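Local coordinates for sensor protein (Vibrio cholerae, PDB 3BY9) that probably acts as a phosphorelay sensor histidine kinase of a two-component system, here represented by its C4-dicarboxylate-sensing domain, at residues A[11-16]-A[241-246]; A[117-122]-A[247-252]. All coordinates share one frame; numbering follows the deposited sequence.

Contact 1 (A[11-16]-A[241-246])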
loop_
_atom_site.group_PDB
_atom_site.type_symbol
_atom_site.label_atom_id
_atom_site.label_comp_id
_atom_site.label_asym_id
_atom_site.label_seq_id
_atom_site.Cartn_x
_atom_site.Cartn_y
_atom_site.Cartn_z
ATOM N N GLU A 11 12.563 5.250 23.574
ATOM C CA GLU A 11 12.510 3.888 23.015
ATOM C C GLU A 11 11.617 3.883 21.778
ATOM O O GLU A 11 11.909 3.210 20.793
ATOM C CB GLU A 11 11.954 2.904 24.057
ATOM C CG GLU A 11 11.745 1.461 23.527
ATOM C CD GLU A 11 12.999 0.815 22.882
ATOM O OE1 GLU A 11 14.154 1.273 23.053
ATOM O OE2 GLU A 11 12.820 -0.206 22.186
ATOM N N HIS A 12 10.540 4.651 21.818
ATOM C CA HIS A 12 9.669 4.730 20.644
ATOM C C HIS A 12 10.488 5.199 19.442
ATOM O O HIS A 12 10.288 4.727 18.316
ATOM C CB HIS A 12 8.588 5.769 20.857
ATOM C CG HIS A 12 7.333 5.282 21.505
ATOM N ND1 HIS A 12 7.144 4.005 22.027
ATOM C CD2 HIS A 12 6.164 5.938 21.688
ATOM C CE1 HIS A 12 5.907 3.920 22.493
ATOM N NE2 HIS A 12 5.298 5.071 22.294
ATOM N N GLN A 13 11.355 6.197 19.647
ATOM C CA GLN A 13 12.155 6.698 18.528
ATOM C C GLN A 13 13.019 5.593 17.937
ATOM O O GLN A 13 13.194 5.511 16.726
ATOM C CB GLN A 13 13.031 7.890 18.954
ATOM C CG GLN A 13 12.227 9.189 19.140
ATOM C CD GLN A 13 11.500 9.579 17.866
ATOM O OE1 GLN A 13 12.135 9.783 16.836
ATOM N NE2 GLN A 13 10.177 9.678 17.923
ATOM N N SER A 14 13.556 4.724 18.790
ATOM C CA SER A 14 14.381 3.635 18.294
ATOM C C SER A 14 13.531 2.589 17.572
ATOM O O SER A 14 13.957 2.000 16.564
ATOM C CB SER A 14 15.143 3.003 19.450
ATOM O OG SER A 14 16.167 3.885 19.886
ATOM N N GLN A 15 12.337 2.327 18.097
ATOM C CA GLN A 15 11.450 1.374 17.430
ATOM C C GLN A 15 11.071 1.892 16.066
ATOM O O GLN A 15 11.041 1.116 15.103
ATOM C CB GLN A 15 10.176 1.156 18.222
ATOM C CG GLN A 15 10.423 0.453 19.557
ATOM C CD GLN A 15 9.105 0.274 20.282
ATOM O OE1 GLN A 15 8.324 -0.648 19.986
ATOM N NE2 GLN A 15 8.828 1.168 21.190
ATOM N N LEU A 16 10.764 3.193 15.984
ATOM C CA LEU A 16 10.373 3.763 14.691
ATOM C C LEU A 16 11.564 3.716 13.718
ATOM O O LEU A 16 11.400 3.480 12.500
ATOM C CB LEU A 16 9.871 5.235 14.855
ATOM C CG LEU A 16 8.525 5.370 15.610
ATOM C CD1 LEU A 16 8.170 6.806 16.009
ATOM C CD2 LEU A 16 7.429 4.785 14.673
ATOM N N SER A 241 3.904 7.656 19.364
ATOM C CA SER A 241 4.946 8.404 18.645
ATOM C C SER A 241 4.754 8.138 17.172
ATOM O O SER A 241 4.474 7.010 16.764
ATOM C CB SER A 241 6.337 7.984 19.099
ATOM O OG SER A 241 6.457 8.367 20.479
ATOM N N SER A 242 4.959 9.171 16.344
ATOM C CA SER A 242 4.655 8.997 14.916
ATOM C C SER A 242 5.778 9.487 14.056
ATOM O O SER A 242 6.493 10.435 14.419
ATOM C CB SER A 242 3.376 9.778 14.542
ATOM O OG SER A 242 2.277 9.299 15.331
ATOM N N ARG A 243 5.924 8.811 12.923
ATOM C CA ARG A 243 6.992 9.112 11.936
ATOM C C ARG A 243 6.385 9.126 10.529
ATOM O O ARG A 243 6.010 8.099 9.961
ATOM C CB ARG A 243 8.102 8.031 12.015
ATOM C CG ARG A 243 9.358 8.265 11.149
ATOM C CD ARG A 243 10.244 9.332 11.735
ATOM N NE ARG A 243 10.767 8.995 13.074
ATOM C CZ ARG A 243 11.732 8.109 13.343
ATOM N NH1 ARG A 243 12.323 7.390 12.388
ATOM N NH2 ARG A 243 12.176 8.006 14.598
ATOM N N PRO A 244 6.309 10.314 9.909
ATOM C CA PRO A 244 5.731 10.283 8.568
ATOM C C PRO A 244 6.778 9.762 7.593
ATOM O O PRO A 244 7.992 9.909 7.841
ATOM C CB PRO A 244 5.359 11.755 8.297
ATOM C CG PRO A 244 6.245 12.541 9.208
ATOM C CD PRO A 244 6.408 11.688 10.448
ATOM N N LEU A 245 6.305 9.122 6.521
ATOM C CA LEU A 245 7.154 8.611 5.438
ATOM C C LEU A 245 6.468 9.200 4.184
ATOM O O LEU A 245 5.730 8.530 3.461
ATOM C CB LEU A 245 7.157 7.076 5.410
ATOM C CG LEU A 245 7.754 6.373 6.647
ATOM C CD1 LEU A 245 7.703 4.855 6.487
ATOM C CD2 LEU A 245 9.199 6.835 6.850
ATOM N N PRO A 246 6.688 10.500 3.931
ATOM C CA PRO A 246 6.104 11.230 2.795
ATOM C C PRO A 246 6.085 10.537 1.443
ATOM O O PRO A 246 5.092 10.637 0.712
ATOM C CB PRO A 246 6.931 12.520 2.754
ATOM C CG PRO A 246 7.214 12.768 4.198
ATOM C CD PRO A 246 7.599 11.368 4.699
HETATM O O HOH W 1 9.038 9.277 20.615
HETATM O O HOH W 2 9.335 10.239 15.032
#

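Contact 2 (A[117-122]-A[247-252])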
loop_
_atom_site.group_PDB
_atom_site.type_symbol
_atom_site.label_atom_id
_atom_site.label_comp_id
_atom_site.label_asym_id
_atom_site.label_seq_id
_atom_site.Cartn_x
_atom_site.Cartn_y
_atom_site.Cartn_z
ATOM N N GLN A 117 3.657 5.190 -7.252
ATOM C CA GLN A 117 3.480 4.132 -6.260
ATOM C C GLN A 117 2.159 4.387 -5.551
ATOM O O GLN A 117 1.664 5.533 -5.509
ATOM C CB GLN A 117 4.648 4.082 -5.283
ATOM C CG GLN A 117 4.902 5.385 -4.548
ATOM C CD GLN A 117 6.291 5.359 -3.898
ATOM O OE1 GLN A 117 7.236 6.056 -4.327
ATOM N NE2 GLN A 117 6.434 4.520 -2.898
ATOM N N TYR A 118 1.580 3.329 -4.959
ATOM C CA TYR A 118 0.253 3.485 -4.378
ATOM C C TYR A 118 -0.022 2.306 -3.463
ATOM O O TYR A 118 0.642 1.300 -3.562
ATOM C CB TYR A 118 -0.776 3.417 -5.525
ATOM C CG TYR A 118 -2.205 3.813 -5.149
ATOM C CD1 TYR A 118 -2.489 5.123 -4.673
ATOM C CD2 TYR A 118 -3.261 2.926 -5.332
ATOM C CE1 TYR A 118 -3.789 5.514 -4.389
ATOM C CE2 TYR A 118 -4.590 3.302 -5.061
ATOM C CZ TYR A 118 -4.830 4.604 -4.591
ATOM O OH TYR A 118 -6.129 4.993 -4.388
ATOM N N PHE A 119 -0.976 2.440 -2.535
ATOM C CA PHE A 119 -1.332 1.263 -1.716
ATOM C C PHE A 119 -2.848 1.207 -1.738
ATOM O O PHE A 119 -3.506 2.251 -1.853
ATOM C CB PHE A 119 -0.778 1.364 -0.256
ATOM C CG PHE A 119 -1.116 2.647 0.444
ATOM C CD1 PHE A 119 -2.326 2.792 1.109
ATOM C CD2 PHE A 119 -0.236 3.721 0.411
ATOM C CE1 PHE A 119 -2.657 4.017 1.746
ATOM C CE2 PHE A 119 -0.566 4.934 1.038
ATOM C CZ PHE A 119 -1.780 5.066 1.702
ATOM N N ALA A 120 -3.410 -0.001 -1.675
ATOM C CA ALA A 120 -4.839 -0.125 -1.763
ATOM C C ALA A 120 -5.292 -1.521 -1.416
ATOM O O ALA A 120 -4.482 -2.444 -1.305
ATOM C CB ALA A 120 -5.275 0.128 -3.216
ATOM N N LEU A 121 -6.624 -1.638 -1.305
ATOM C CA LEU A 121 -7.251 -2.960 -1.165
ATOM C C LEU A 121 -7.550 -3.393 -2.595
ATOM O O LEU A 121 -8.260 -2.697 -3.322
ATOM C CB LEU A 121 -8.571 -2.846 -0.370
ATOM C CG LEU A 121 -9.382 -4.160 -0.357
ATOM C CD1 LEU A 121 -8.639 -5.275 0.388
ATOM C CD2 LEU A 121 -10.707 -3.905 0.385
ATOM N N GLY A 122 -6.957 -4.516 -3.031
ATOM C CA GLY A 122 -7.113 -5.011 -4.391
ATOM C C GLY A 122 -8.541 -5.335 -4.802
ATOM O O GLY A 122 -9.232 -6.075 -4.119
ATOM N N GLU A 247 7.187 9.868 1.116
ATOM C CA GLU A 247 7.326 9.163 -0.160
ATOM C C GLU A 247 6.294 8.089 -0.333
ATOM O O GLU A 247 5.933 7.742 -1.467
ATOM C CB GLU A 247 8.707 8.508 -0.258
ATOM C CG GLU A 247 9.833 9.473 -0.584
ATOM C CD GLU A 247 11.199 8.799 -0.599
ATOM O OE1 GLU A 247 11.331 7.713 -1.206
ATOM O OE2 GLU A 247 12.148 9.360 -0.005
ATOM N N LEU A 248 5.822 7.557 0.797
ATOM C CA LEU A 248 4.855 6.458 0.817
ATOM C C LEU A 248 3.446 6.912 1.110
ATOM O O LEU A 248 2.500 6.131 1.033
ATOM C CB LEU A 248 5.250 5.446 1.906
ATOM C CG LEU A 248 6.696 5.001 1.854
ATOM C CD1 LEU A 248 6.900 3.930 2.929
ATOM C CD2 LEU A 248 7.040 4.422 0.425
ATOM N N ALA A 249 3.327 8.185 1.441
ATOM C CA ALA A 249 2.063 8.795 1.795
ATOM C C ALA A 249 1.415 8.011 2.936
ATOM O O ALA A 249 0.198 7.779 2.959
ATOM C CB ALA A 249 1.123 8.924 0.573
ATOM N N LEU A 250 2.266 7.572 3.872
ATOM C CA LEU A 250 1.854 6.824 5.081
ATOM C C LEU A 250 2.631 7.295 6.307
ATOM O O LEU A 250 3.810 7.645 6.202
ATOM C CB LEU A 250 2.125 5.329 4.936
ATOM C CG LEU A 250 1.222 4.502 4.024
ATOM C CD1 LEU A 250 1.819 3.095 3.854
ATOM C CD2 LEU A 250 -0.159 4.425 4.626
ATOM N N THR A 251 1.980 7.299 7.469
ATOM C CA THR A 251 2.663 7.698 8.708
ATOM C C THR A 251 2.699 6.426 9.576
ATOM O O THR A 251 1.679 5.790 9.763
ATOM C CB THR A 251 1.892 8.822 9.466
ATOM O OG1 THR A 251 1.888 10.027 8.652
ATOM C CG2 THR A 251 2.590 9.169 10.825
ATOM N N ILE A 252 3.878 6.101 10.095
ATOM C CA ILE A 252 4.036 4.925 10.970
ATOM C C ILE A 252 3.867 5.418 12.407
ATOM O O ILE A 252 4.415 6.456 12.781
ATOM C CB ILE A 252 5.437 4.318 10.833
ATOM C CG1 ILE A 252 5.754 4.068 9.354
ATOM C CG2 ILE A 252 5.537 3.037 11.650
ATOM C CD1 ILE A 252 7.198 3.725 9.136
HETATM O O HOH W 3 9.938 6.855 -3.519
#

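Contact 1 (A[11-16]-A[241-246])
NH2 of Arg-243 donates twice to one residue of the facing helix. Arg-243 NH2 lies 2.9 Å from Gln-13 OE1, and a weak second bond runs from the same NH2 to the backbone O of Gln-13 at 3.4 Å. The donor sits above the plane of the side-chain amide, 52° out of it, and amide and guanidinium are turned 44° against each other. Bends at chi2 and chi3 fold the arginine chain and bring NE round to face a shared water. That water accepts from Arg-243 NE at 2.7 Å and from Gln-13 NE2 at 3.1 Å, while probably donating to the backbone O of Ser-242. A second water accepts from Gln-13 NE2 at 3.0 Å and joins OG of Ser-241 at 2.7 Å, so both ends of the glutamine amide are used. Leu-16 supplies the apolar share: its CB lies over one face of the Arg-243 guanidinium, 3.6 Å from NH2 and displaced toward the rim, and its CD1 packs 3.8 Å from CB of Ser-241. His-12 closes the other end, its CB against CB of Ser-241. The contact seats helix 5-27 on strand 238-245 in what is probably the membrane-proximal of the two PAS-like (PDC) modules expected of DctB sensors. The guanidinium is oriented from three directions, by the carboxylate of Asp-17 at NH1, the oxygens of Gln-13 at NH2 and the water at NE, which couples helix and strand through a partly hydrated polar seam beside buried packing.

Contact 2 (A[117-122]-A[247-252])
The side-chain amide of Gln-117 lies against the backbone oxygen of Glu-247, which is 3.4 Å from CD of Gln-117. Its chi1 of 57° puts CG between the backbone N and the carbonyl carbon, and from there the chain runs extended across to the opposite segment. The two ends of the amide then do different work. Gln-117 OE1 accepts from a water at 2.9 Å, and the same water donates to OE1 of Glu-247 at 2.8 Å, bridging the two side chains. Gln-117 NE2 touches CD2 of Leu-248 at 3.4 Å, where the two side chains cross at a slant, and is hydrogen-bonded to Tyr-130 OH on the adjacent strand 128-138. The meeting belongs to what is probably a double PDC (PAS-like) sensor: strand 116-121 is one of the two outermost strands, within this chain, of the sheet in the module carrying the succinate site, empty in this model, whereas residues 247-249 form the turn of a hairpin in the other module, with Ala-249 in the left-handed region of backbone space. Phe-119 bridges this junction. It too takes the crowded position, with a chi1 of 51°, and its CB points toward the turn. At the ring's edge, near its plane, Phe-119 CE2 meets the backbone O of Leu-248 at 3.3 Å and the O of Ala-249 at 3.5 Å, so the weakly positive C-H rim faces carbonyl oxygens. One face receives Leu-250: in one of its two modelled conformers, CD2 makes a CH-pi contact 3.8 Å from the Phe-119 ring centroid, 28° off the normal and shifted toward the rim. Phe-176 and Tyr-205 also touch the phenylalanine.

Contacts 1 and 2, with centres about 17 Å apart, are joined by one hairpin: strand 238-245 supplies one side of contact 1, and the turn and start of strand 250-257 supply one side of contact 2. Probable backbone hydrogen bonds, Arg-243 N to Ile-252 O at 2.8 Å and Leu-245 N to Leu-250 O at 2.9 Å, tie the two strands. A calcium ion lies about 13 Å from the side chain of His-12, too far for direct contact. Contact 2 borders the succinate site, empty in this model: the side chain of Phe-119 is about 6 Å from that of Tyr-131. The pair is consistent with a physical connection between the ligand-binding module and helix 5-27.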